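Local coordinates for phage-like element PBSX protein xkdM (Bacillus subtilis, PDB 2GUJ) that probably forms part of the tail tube of a defective phage-like particle, although its function has not been established directly, at residues N7-E13 and K27-V33; G57-F63 and E128-F134; T101-Y107 and D136-K142. All coordinates share one frame; numbering follows the deposited sequence.

In the fold
Near the N terminus, contact 1 pairs 7-13 with 27-33 and so closes a short loop whose returning strand, 21-33, also pairs with 14-18. That strand runs next to 57-63, so contact 2 extends the same sheet beyond its other edge, E30 and T28 bonding to T60 and T62. Contact 2 closes a much longer loop, from 57-63 to 128-134. Contact 3 opens inside that loop, at 101-107, and closes after it, at 136-142; the two therefore cross, while contact 1 precedes both. Strands 129-132 and 136-138 follow one another yet form two ends of the strand order, in a curled, probably barrel-like sheet whose interior takes in I9, F29, L106, F134 and F137.

Contact 1. Residues N7-E13 and K27-V33; sequences NTISGKE and KTFEANV
I9 and A31 face each other as an antiparallel hydrogen-bonded pair, and most of the backbone bonding lies around them. A31 N gives the better bond, to I9 O at 2.6 Å; the return bond from I9 N to A31 O is weak at 3.4 Å. A31 O also takes a weak bond from T8 OG1, which the first torsion sets anti to the T8 backbone N (chi1 -173°). Further along, G11 N bonds to F29 O at 3.2 Å. Between them S10 and E30 form a non-hydrogen-bonded pair, with S10 CB 3.5 Å from E30 CB; the S10 hydroxyl turns to D93 instead.

Apolar contacts line the other face, that of I9, F29 and A31. I9 CG2 lies 3.5 Å from A31 CB, while CG1, anti to the backbone N (chi1 172°), carries CD1 on towards V104 and F137. The F29 ring lies beside the backbone of G11, whose N sits over one ring face; the glycine has no side chain to hold the ring off. At the far end the N7 and V33 side chains cross at about a right angle, with the amide ND2 of N7 3.3 Å from V33 CG2.

Charge closes the other end. E13 and K27 lie side by side, both chains bent at chi2, and make a salt bridge from E13 OE2 to K27 NZ of 2.9 Å. E13 OE2 is shared with R15, and K27 also makes a cation-pi contact with Y64.

With 14-18 continuing the pairing along strand 21-33, this is a beta hairpin whose first arm is broken by a corner at K12 and E13, built into a curled antiparallel sheet consistent with the phage tail tube family.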
loop_
_atom_site.group_PDB
_atom_site.type_symbol
_atom_site.label_atom_id
_atom_site.label_comp_id
_atom_site.label_asym_id
_atom_site.label_seq_id
_atom_site.Cartn_x
_atom_site.Cartn_y
_atom_site.Cartn_z
ATOM N N ASN B 7 2.242 -12.595 3.861
ATOM C CA ASN B 7 3.678 -12.502 4.148
ATOM C C ASN B 7 3.908 -11.134 4.785
ATOM O O ASN B 7 4.981 -10.543 4.676
ATOM C CB ASN B 7 4.477 -12.603 2.844
ATOM C CG ASN B 7 5.952 -12.870 3.079
ATOM O OD1 ASN B 7 6.742 -12.891 2.139
ATOM N ND2 ASN B 7 6.331 -13.081 4.338
ATOM N N THR B 8 2.875 -10.651 5.464
ATOM C CA THR B 8 2.879 -9.345 6.106
ATOM C C THR B 8 3.580 -9.353 7.469
ATOM O O THR B 8 4.079 -10.390 7.913
ATOM C CB THR B 8 1.424 -8.862 6.235
ATOM O OG1 THR B 8 1.389 -7.517 6.717
ATOM C CG2 THR B 8 0.647 -9.773 7.178
ATOM N N ILE B 9 3.614 -8.191 8.117
ATOM C CA ILE B 9 4.264 -8.010 9.415
ATOM C C ILE B 9 3.849 -6.651 9.944
ATOM O O ILE B 9 3.969 -5.650 9.232
ATOM C CB ILE B 9 5.786 -7.945 9.290
ATOM C CG1 ILE B 9 6.406 -7.562 10.643
ATOM C CG2 ILE B 9 6.154 -6.911 8.256
ATOM C CD1 ILE B 9 7.907 -7.377 10.614
ATOM N N SER B 10 3.390 -6.595 11.187
ATOM C CA SER B 10 2.977 -5.321 11.743
ATOM C C SER B 10 3.124 -5.303 13.250
ATOM O O SER B 10 3.171 -6.347 13.891
ATOM C CB SER B 10 1.531 -5.053 11.387
ATOM O OG SER B 10 0.714 -5.539 12.423
ATOM N N GLY B 11 3.182 -4.105 13.815
ATOM C CA GLY B 11 3.318 -3.992 15.249
ATOM C C GLY B 11 2.742 -2.718 15.840
ATOM O O GLY B 11 2.775 -1.654 15.225
ATOM N N LYS B 12 2.210 -2.836 17.050
ATOM C CA LYS B 12 1.630 -1.705 17.763
ATOM C C LYS B 12 2.711 -0.695 18.158
ATOM O O LYS B 12 3.896 -0.898 17.894
ATOM C CB LYS B 12 0.918 -2.205 19.023
ATOM C CG LYS B 12 -0.598 -2.416 18.903
ATOM C CD LYS B 12 -1.349 -1.159 19.361
ATOM C CE LYS B 12 -2.793 -1.431 19.759
ATOM N NZ LYS B 12 -3.385 -0.211 20.363
ATOM N N GLU B 13 2.266 0.379 18.802
ATOM C CA GLU B 13 3.098 1.483 19.272
ATOM C C GLU B 13 4.603 1.300 19.166
ATOM O O GLU B 13 5.165 0.377 19.749
ATOM C CB GLU B 13 2.726 1.821 20.713
ATOM C CG GLU B 13 1.238 2.053 20.895
ATOM C CD GLU B 13 0.917 3.251 21.774
ATOM O OE1 GLU B 13 -0.287 3.518 21.962
ATOM O OE2 GLU B 13 1.848 3.927 22.272
ATOM N N LYS B 27 2.507 5.227 15.791
ATOM C CA LYS B 27 1.571 4.202 16.226
ATOM C C LYS B 27 1.535 3.023 15.278
ATOM O O LYS B 27 2.561 2.608 14.753
ATOM C CB LYS B 27 0.170 4.782 16.356
ATOM C CG LYS B 27 -0.408 4.660 17.753
ATOM C CD LYS B 27 0.426 5.431 18.761
ATOM C CE LYS B 27 -0.307 5.551 20.078
ATOM N NZ LYS B 27 0.488 6.270 21.117
ATOM N N THR B 28 0.348 2.473 15.067
ATOM C CA THR B 28 0.201 1.342 14.178
ATOM C C THR B 28 1.032 1.482 12.912
ATOM O O THR B 28 1.090 2.548 12.292
ATOM C CB THR B 28 -1.258 1.158 13.776
ATOM O OG1 THR B 28 -1.347 0.144 12.770
ATOM C CG2 THR B 28 -1.818 2.470 13.215
ATOM N N PHE B 29 1.676 0.385 12.545
ATOM C CA PHE B 29 2.495 0.328 11.347
ATOM C C PHE B 29 2.406 -1.102 10.847
ATOM O O PHE B 29 2.227 -2.025 11.640
ATOM C CB PHE B 29 3.942 0.700 11.681
ATOM C CG PHE B 29 4.824 -0.469 11.973
ATOM C CD1 PHE B 29 5.390 -1.196 10.937
ATOM C CD2 PHE B 29 5.041 -0.883 13.283
ATOM C CE1 PHE B 29 6.156 -2.327 11.199
ATOM C CE2 PHE B 29 5.808 -2.011 13.557
ATOM C CZ PHE B 29 6.365 -2.742 12.511
ATOM N N GLU B 30 2.511 -1.286 9.538
ATOM C CA GLU B 30 2.442 -2.624 8.959
ATOM C C GLU B 30 3.310 -2.701 7.708
ATOM O O GLU B 30 3.029 -2.041 6.710
ATOM C CB GLU B 30 0.995 -2.971 8.605
ATOM C CG GLU B 30 0.817 -4.358 7.983
ATOM C CD GLU B 30 -0.584 -4.574 7.421
ATOM O OE1 GLU B 30 -0.950 -3.884 6.438
ATOM O OE2 GLU B 30 -1.323 -5.436 7.957
ATOM N N ALA B 31 4.358 -3.517 7.762
ATOM C CA ALA B 31 5.270 -3.653 6.636
ATOM C C ALA B 31 4.985 -4.885 5.809
ATOM O O ALA B 31 3.991 -5.560 6.024
ATOM C CB ALA B 31 6.708 -3.677 7.132
ATOM N N ASN B 32 5.896 -5.191 4.891
ATOM C CA ASN B 32 5.751 -6.329 3.986
ATOM C C ASN B 32 7.061 -6.894 3.436
ATOM O O ASN B 32 7.500 -6.463 2.365
ATOM C CB ASN B 32 4.902 -5.910 2.786
ATOM C CG ASN B 32 3.424 -6.036 3.042
ATOM O OD1 ASN B 32 2.911 -7.142 3.210
ATOM N ND2 ASN B 32 2.722 -4.907 3.060
ATOM N N VAL B 33 7.693 -7.853 4.109
ATOM C CA VAL B 33 8.928 -8.389 3.534
ATOM C C VAL B 33 8.674 -8.814 2.089
ATOM O O VAL B 33 7.756 -9.579 1.817
ATOM C CB VAL B 33 9.453 -9.603 4.306
ATOM C CG1 VAL B 33 10.287 -9.141 5.487
ATOM C CG2 VAL B 33 8.295 -10.456 4.785
#

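Contact 2. Residues G57-F63 and E128-F134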
loop_
_atom_site.group_PDB
_atom_site.type_symbol
_atom_site.label_atom_id
_atom_site.label_comp_id
_atom_site.label_asym_id
_atom_site.label_seq_id
_atom_site.Cartn_x
_atom_site.Cartn_y
_atom_site.Cartn_z
ATOM N N GLY B 57 12.019 -4.464 2.075
ATOM C CA GLY B 57 10.605 -4.431 1.760
ATOM C C GLY B 57 9.944 -3.073 1.741
ATOM O O GLY B 57 10.602 -2.034 1.826
ATOM N N THR B 58 8.622 -3.079 1.608
ATOM C CA THR B 58 7.864 -1.837 1.617
ATOM C C THR B 58 6.891 -1.878 2.770
ATOM O O THR B 58 6.827 -2.860 3.496
ATOM C CB THR B 58 7.069 -1.638 0.336
ATOM O OG1 THR B 58 7.942 -1.759 -0.795
ATOM C CG2 THR B 58 6.443 -0.242 0.334
ATOM N N GLY B 59 6.136 -0.810 2.948
ATOM C CA GLY B 59 5.192 -0.799 4.039
ATOM C C GLY B 59 4.425 0.493 4.188
ATOM O O GLY B 59 4.400 1.341 3.290
ATOM N N THR B 60 3.806 0.635 5.349
ATOM C CA THR B 60 3.016 1.803 5.658
ATOM C C THR B 60 2.891 1.911 7.167
ATOM O O THR B 60 3.001 0.917 7.886
ATOM C CB THR B 60 1.614 1.688 5.034
ATOM O OG1 THR B 60 0.652 2.338 5.882
ATOM C CG2 THR B 60 1.232 0.227 4.850
ATOM N N ALA B 61 2.672 3.121 7.652
ATOM C CA ALA B 61 2.537 3.314 9.073
ATOM C C ALA B 61 1.943 4.674 9.318
ATOM O O ALA B 61 2.025 5.551 8.460
ATOM C CB ALA B 61 3.882 3.213 9.723
ATOM N N THR B 62 1.341 4.851 10.486
ATOM C CA THR B 62 0.739 6.129 10.836
ATOM C C THR B 62 1.365 6.690 12.099
ATOM O O THR B 62 1.587 5.967 13.071
ATOM C CB THR B 62 -0.787 5.999 11.049
ATOM O OG1 THR B 62 -1.086 4.754 11.700
ATOM C CG2 THR B 62 -1.507 6.072 9.715
ATOM N N PHE B 63 1.652 7.983 12.091
ATOM C CA PHE B 63 2.256 8.597 13.254
ATOM C C PHE B 63 1.224 9.066 14.269
ATOM O O PHE B 63 0.088 9.402 13.918
ATOM C CB PHE B 63 3.151 9.759 12.827
ATOM C CG PHE B 63 4.321 9.345 11.970
ATOM C CD1 PHE B 63 4.129 8.903 10.658
ATOM C CD2 PHE B 63 5.619 9.408 12.471
ATOM C CE1 PHE B 63 5.213 8.531 9.858
ATOM C CE2 PHE B 63 6.709 9.040 11.678
ATOM C CZ PHE B 63 6.501 8.600 10.364
ATOM N N GLU B 128 -2.759 10.310 6.969
ATOM C CA GLU B 128 -1.818 9.934 8.024
ATOM C C GLU B 128 -1.017 8.676 7.722
ATOM O O GLU B 128 0.042 8.454 8.309
ATOM C CB GLU B 128 -2.547 9.739 9.354
ATOM C CG GLU B 128 -3.304 10.950 9.811
ATOM C CD GLU B 128 -3.393 11.022 11.315
ATOM O OE1 GLU B 128 -3.878 10.058 11.941
ATOM O OE2 GLU B 128 -2.971 12.049 11.876
ATOM N N GLU B 129 -1.522 7.841 6.824
ATOM C CA GLU B 129 -0.815 6.616 6.477
ATOM C C GLU B 129 0.335 6.943 5.566
ATOM O O GLU B 129 0.146 7.176 4.376
ATOM C CB GLU B 129 -1.745 5.625 5.780
ATOM C CG GLU B 129 -2.755 4.987 6.713
ATOM C CD GLU B 129 -3.556 3.915 6.039
ATOM O OE1 GLU B 129 -2.967 2.876 5.676
ATOM O OE2 GLU B 129 -4.773 4.114 5.864
ATOM N N VAL B 130 1.536 6.947 6.115
ATOM C CA VAL B 130 2.663 7.272 5.285
ATOM C C VAL B 130 3.413 6.054 4.827
ATOM O O VAL B 130 3.610 5.112 5.592
ATOM C CB VAL B 130 3.618 8.188 5.995
ATOM C CG1 VAL B 130 4.559 8.810 4.985
ATOM C CG2 VAL B 130 2.827 9.238 6.748
ATOM N N PRO B 131 3.814 6.049 3.548
ATOM C CA PRO B 131 4.560 4.931 2.955
ATOM C C PRO B 131 6.011 5.031 3.370
ATOM O O PRO B 131 6.465 6.104 3.756
ATOM C CB PRO B 131 4.379 5.147 1.452
ATOM C CG PRO B 131 3.069 5.934 1.366
ATOM C CD PRO B 131 3.249 6.916 2.497
ATOM N N PHE B 132 6.742 3.929 3.307
ATOM C CA PHE B 132 8.149 3.969 3.673
ATOM C C PHE B 132 8.774 2.683 3.215
ATOM O O PHE B 132 8.057 1.744 2.895
ATOM C CB PHE B 132 8.302 4.155 5.186
ATOM C CG PHE B 132 7.951 2.941 5.991
ATOM C CD1 PHE B 132 8.773 1.817 5.973
ATOM C CD2 PHE B 132 6.801 2.919 6.778
ATOM C CE1 PHE B 132 8.459 0.687 6.719
ATOM C CE2 PHE B 132 6.478 1.785 7.533
ATOM C CZ PHE B 132 7.311 0.666 7.503
ATOM N N THR B 133 10.093 2.610 3.166
ATOM C CA THR B 133 10.680 1.365 2.707
ATOM C C THR B 133 11.910 0.962 3.480
ATOM O O THR B 133 13.009 1.486 3.261
ATOM C CB THR B 133 11.053 1.408 1.213
ATOM O OG1 THR B 133 12.200 2.250 1.031
ATOM C CG2 THR B 133 9.893 1.943 0.391
ATOM N N PHE B 134 11.722 0.008 4.381
ATOM C CA PHE B 134 12.817 -0.490 5.197
ATOM C C PHE B 134 13.702 -1.371 4.337
ATOM O O PHE B 134 13.272 -1.821 3.288
ATOM C CB PHE B 134 12.272 -1.295 6.370
ATOM C CG PHE B 134 11.473 -2.492 5.962
ATOM C CD1 PHE B 134 10.189 -2.353 5.440
ATOM C CD2 PHE B 134 12.005 -3.762 6.110
ATOM C CE1 PHE B 134 9.452 -3.462 5.076
ATOM C CE2 PHE B 134 11.287 -4.875 5.752
ATOM C CZ PHE B 134 10.000 -4.729 5.232
#
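G57 and F134 meet closely: the F134 ring lies over the glycine, G57 CA standing 3.9 Å from the ring centroid and 28° off its normal, a CH-pi contact, while T58 O sits at the ring edge. G59 likewise lies against a ring, its C over one face of F132, near the rim, and A61 CB is at the edge of that ring, 3.7 Å from F132 CE2. In both phenylalanines CG stands between the backbone N and the carbonyl carbon (chi1 73° in F132), a setting that folds the ring across onto the partner strand. F63 adds its CE1, 4.0 Å from V130 CG2, the two side chains crossing at about a right angle.

Behind these groups the backbones hold the register. A61 and V130 bond both ways, A61 N to V130 O at 3.0 Å and V130 N to A61 O at 2.8 Å. F132 N to G59 O is weak, and G57 N bonds to F134 O at 3.2 Å. On the other face T62 CG2 rests 3.4 Å from E129 CG.

Further out, T62 OG1 bonds to T28 O, F29 and I26 pack on A61, L106 meets F134, and F111 meets F63.

The chemistry is thus two-sided: rings laid on bare glycine backbone face the protein interior, whereas T58, T60, T62 and E129 make the other side polar, with P131 an exposed apolar residue among them.

Contact 3. Residues T101-Y107 and D136-K142; sequences TERVTLY and DFDVPEK
Y107 runs along the face of the partner strand, past its pair D136, to D138, where Y107 OH donates to D138 OD2 at 3.1 Å. The hydroxyl meets the oxygen from above the carboxylate plane, the ring and carboxylate planes lying 65° apart; the ring's place is less sure, since it comes too close to T105 in the model. D138 is set for this by its first torsion, which puts CG anti to the backbone N (chi1 -166°). D136, two residues earlier, lies alongside the same ring, but its OD2 is taken by a salt bridge to R46.

Other charged residues meet at the far end of the segments. R103 and E141 run side by side with a long salt bridge, R103 NE to E141 OE2 3.9 Å, and R103 NE also makes a weak bond to Q89. The carboxylate of E102 pairs with R99.

The backbone ladder is uneven. T105 N bonds to D138 O at 2.9 Å, but the return bond is weak, as are both bonds between Y107 and D136.

Apolar groups fill the face of L106 and F137. L106 CD1 touches F137 CB at 3.3 Å, and V104 CG1 stands near the plane of the F137 ring, at its edge. A55 and M47 also touch the F137 side chain.

Strand 136-138 thus forms an end of the curled antiparallel sheet, next to 103-109, which pairs on its other side with 86-92; the arrangement is consistent with the barrel of phage tail tube proteins.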
loop_
_atom_site.group_PDB
_atom_site.type_symbol
_atom_site.label_atom_id
_atom_site.label_comp_id
_atom_site.label_asym_id
_atom_site.label_seq_id
_atom_site.Cartn_x
_atom_site.Cartn_y
_atom_site.Cartn_z
ATOM N N THR B 101 5.480 -11.929 23.044
ATOM C CA THR B 101 5.553 -10.577 22.473
ATOM C C THR B 101 6.976 -10.009 22.480
ATOM O O THR B 101 7.562 -9.745 23.533
ATOM C CB THR B 101 4.618 -9.600 23.199
ATOM O OG1 THR B 101 3.263 -9.988 22.960
ATOM C CG2 THR B 101 4.815 -8.185 22.673
ATOM N N GLU B 102 7.509 -9.813 21.278
ATOM C CA GLU B 102 8.868 -9.323 21.097
ATOM C C GLU B 102 8.936 -7.979 20.364
ATOM O O GLU B 102 7.965 -7.534 19.747
ATOM C CB GLU B 102 9.681 -10.363 20.309
ATOM C CG GLU B 102 9.503 -11.824 20.749
ATOM C CD GLU B 102 8.984 -12.713 19.624
ATOM O OE1 GLU B 102 7.804 -12.548 19.245
ATOM O OE2 GLU B 102 9.756 -13.556 19.111
ATOM N N ARG B 103 10.100 -7.339 20.438
ATOM C CA ARG B 103 10.323 -6.060 19.775
ATOM C C ARG B 103 10.711 -6.301 18.328
ATOM O O ARG B 103 11.418 -7.252 18.005
ATOM C CB ARG B 103 11.444 -5.279 20.464
ATOM C CG ARG B 103 11.719 -3.927 19.814
ATOM C CD ARG B 103 11.681 -2.804 20.839
ATOM N NE ARG B 103 12.990 -2.506 21.410
ATOM C CZ ARG B 103 13.181 -1.646 22.401
ATOM N NH1 ARG B 103 12.145 -1.011 22.936
ATOM N NH2 ARG B 103 14.407 -1.396 22.835
ATOM N N VAL B 104 10.252 -5.415 17.462
ATOM C CA VAL B 104 10.545 -5.508 16.048
ATOM C C VAL B 104 11.262 -4.248 15.640
ATOM O O VAL B 104 10.796 -3.151 15.938
ATOM C CB VAL B 104 9.267 -5.552 15.235
ATOM C CG1 VAL B 104 9.561 -5.987 13.823
ATOM C CG2 VAL B 104 8.283 -6.463 15.904
ATOM N N THR B 105 12.401 -4.376 14.985
ATOM C CA THR B 105 13.059 -3.175 14.527
ATOM C C THR B 105 13.013 -3.257 13.010
ATOM O O THR B 105 12.936 -4.349 12.448
ATOM C CB THR B 105 14.506 -3.100 14.992
ATOM O OG1 THR B 105 15.330 -3.834 14.084
ATOM C CG2 THR B 105 14.645 -3.672 16.405
ATOM N N LEU B 106 13.013 -2.109 12.345
ATOM C CA LEU B 106 12.995 -2.078 10.888
ATOM C C LEU B 106 14.176 -1.261 10.463
ATOM O O LEU B 106 14.119 -0.029 10.432
ATOM C CB LEU B 106 11.719 -1.432 10.353
ATOM C CG LEU B 106 10.505 -2.360 10.310
ATOM C CD1 LEU B 106 10.870 -3.640 9.569
ATOM C CD2 LEU B 106 10.068 -2.689 11.709
ATOM N N TYR B 107 15.259 -1.945 10.137
ATOM C CA TYR B 107 16.453 -1.243 9.725
ATOM C C TYR B 107 16.227 -0.498 8.443
ATOM O O TYR B 107 15.607 -1.000 7.510
ATOM C CB TYR B 107 17.614 -2.209 9.582
ATOM C CG TYR B 107 17.830 -2.995 10.841
ATOM C CD1 TYR B 107 17.573 -2.425 12.093
ATOM C CD2 TYR B 107 18.262 -4.313 10.791
ATOM C CE1 TYR B 107 17.734 -3.153 13.259
ATOM C CE2 TYR B 107 18.427 -5.054 11.951
ATOM C CZ TYR B 107 18.156 -4.468 13.184
ATOM O OH TYR B 107 18.256 -5.224 14.330
ATOM N N ASP B 136 15.568 -3.873 5.928
ATOM C CA ASP B 136 15.762 -5.073 6.723
ATOM C C ASP B 136 14.895 -4.971 7.971
ATOM O O ASP B 136 14.663 -3.876 8.483
ATOM C CB ASP B 136 17.227 -5.227 7.113
ATOM C CG ASP B 136 17.494 -6.532 7.795
ATOM O OD1 ASP B 136 16.641 -6.939 8.600
ATOM O OD2 ASP B 136 18.542 -7.156 7.546
ATOM N N PHE B 137 14.414 -6.113 8.447
ATOM C CA PHE B 137 13.553 -6.166 9.615
ATOM C C PHE B 137 14.155 -7.107 10.641
ATOM O O PHE B 137 15.061 -7.864 10.315
ATOM C CB PHE B 137 12.173 -6.636 9.187
ATOM C CG PHE B 137 11.899 -8.075 9.474
ATOM C CD1 PHE B 137 11.291 -8.440 10.665
ATOM C CD2 PHE B 137 12.214 -9.060 8.550
ATOM C CE1 PHE B 137 10.985 -9.764 10.937
ATOM C CE2 PHE B 137 11.914 -10.388 8.812
ATOM C CZ PHE B 137 11.296 -10.739 10.012
ATOM N N ASP B 138 13.643 -7.091 11.869
ATOM C CA ASP B 138 14.231 -7.925 12.913
ATOM C C ASP B 138 13.336 -8.079 14.156
ATOM O O ASP B 138 12.517 -7.215 14.456
ATOM C CB ASP B 138 15.564 -7.281 13.323
ATOM C CG ASP B 138 16.440 -8.195 14.131
ATOM O OD1 ASP B 138 15.920 -8.862 15.051
ATOM O OD2 ASP B 138 17.659 -8.224 13.849
ATOM N N VAL B 139 13.510 -9.169 14.892
ATOM C CA VAL B 139 12.739 -9.408 16.106
ATOM C C VAL B 139 13.749 -9.920 17.113
ATOM O O VAL B 139 13.711 -11.077 17.510
ATOM C CB VAL B 139 11.665 -10.472 15.870
ATOM C CG1 VAL B 139 10.850 -10.672 17.125
ATOM C CG2 VAL B 139 10.784 -10.057 14.702
ATOM N N PRO B 140 14.655 -9.044 17.551
ATOM C CA PRO B 140 15.744 -9.279 18.501
ATOM C C PRO B 140 15.466 -9.774 19.907
ATOM O O PRO B 140 16.093 -10.731 20.352
ATOM C CB PRO B 140 16.449 -7.937 18.528
ATOM C CG PRO B 140 15.298 -7.000 18.468
ATOM C CD PRO B 140 14.481 -7.597 17.336
ATOM N N GLU B 141 14.555 -9.129 20.622
ATOM C CA GLU B 141 14.297 -9.535 21.997
ATOM C C GLU B 141 12.836 -9.781 22.283
ATOM O O GLU B 141 11.985 -9.391 21.498
ATOM C CB GLU B 141 14.845 -8.471 22.947
ATOM C CG GLU B 141 14.320 -7.065 22.662
ATOM C CD GLU B 141 15.219 -5.963 23.223
ATOM O OE1 GLU B 141 15.455 -5.950 24.454
ATOM O OE2 GLU B 141 15.678 -5.099 22.432
ATOM N N LYS B 142 12.545 -10.450 23.396
ATOM C CA LYS B 142 11.157 -10.701 23.718
ATOM C C LYS B 142 10.574 -9.458 24.342
ATOM O O LYS B 142 10.392 -8.467 23.639
ATOM C CB LYS B 142 11.003 -11.922 24.626
ATOM C CG LYS B 142 11.007 -13.214 23.809
ATOM C CD LYS B 142 10.384 -14.395 24.524
ATOM C CE LYS B 142 10.140 -15.532 23.540
ATOM N NZ LYS B 142 9.595 -16.752 24.191
#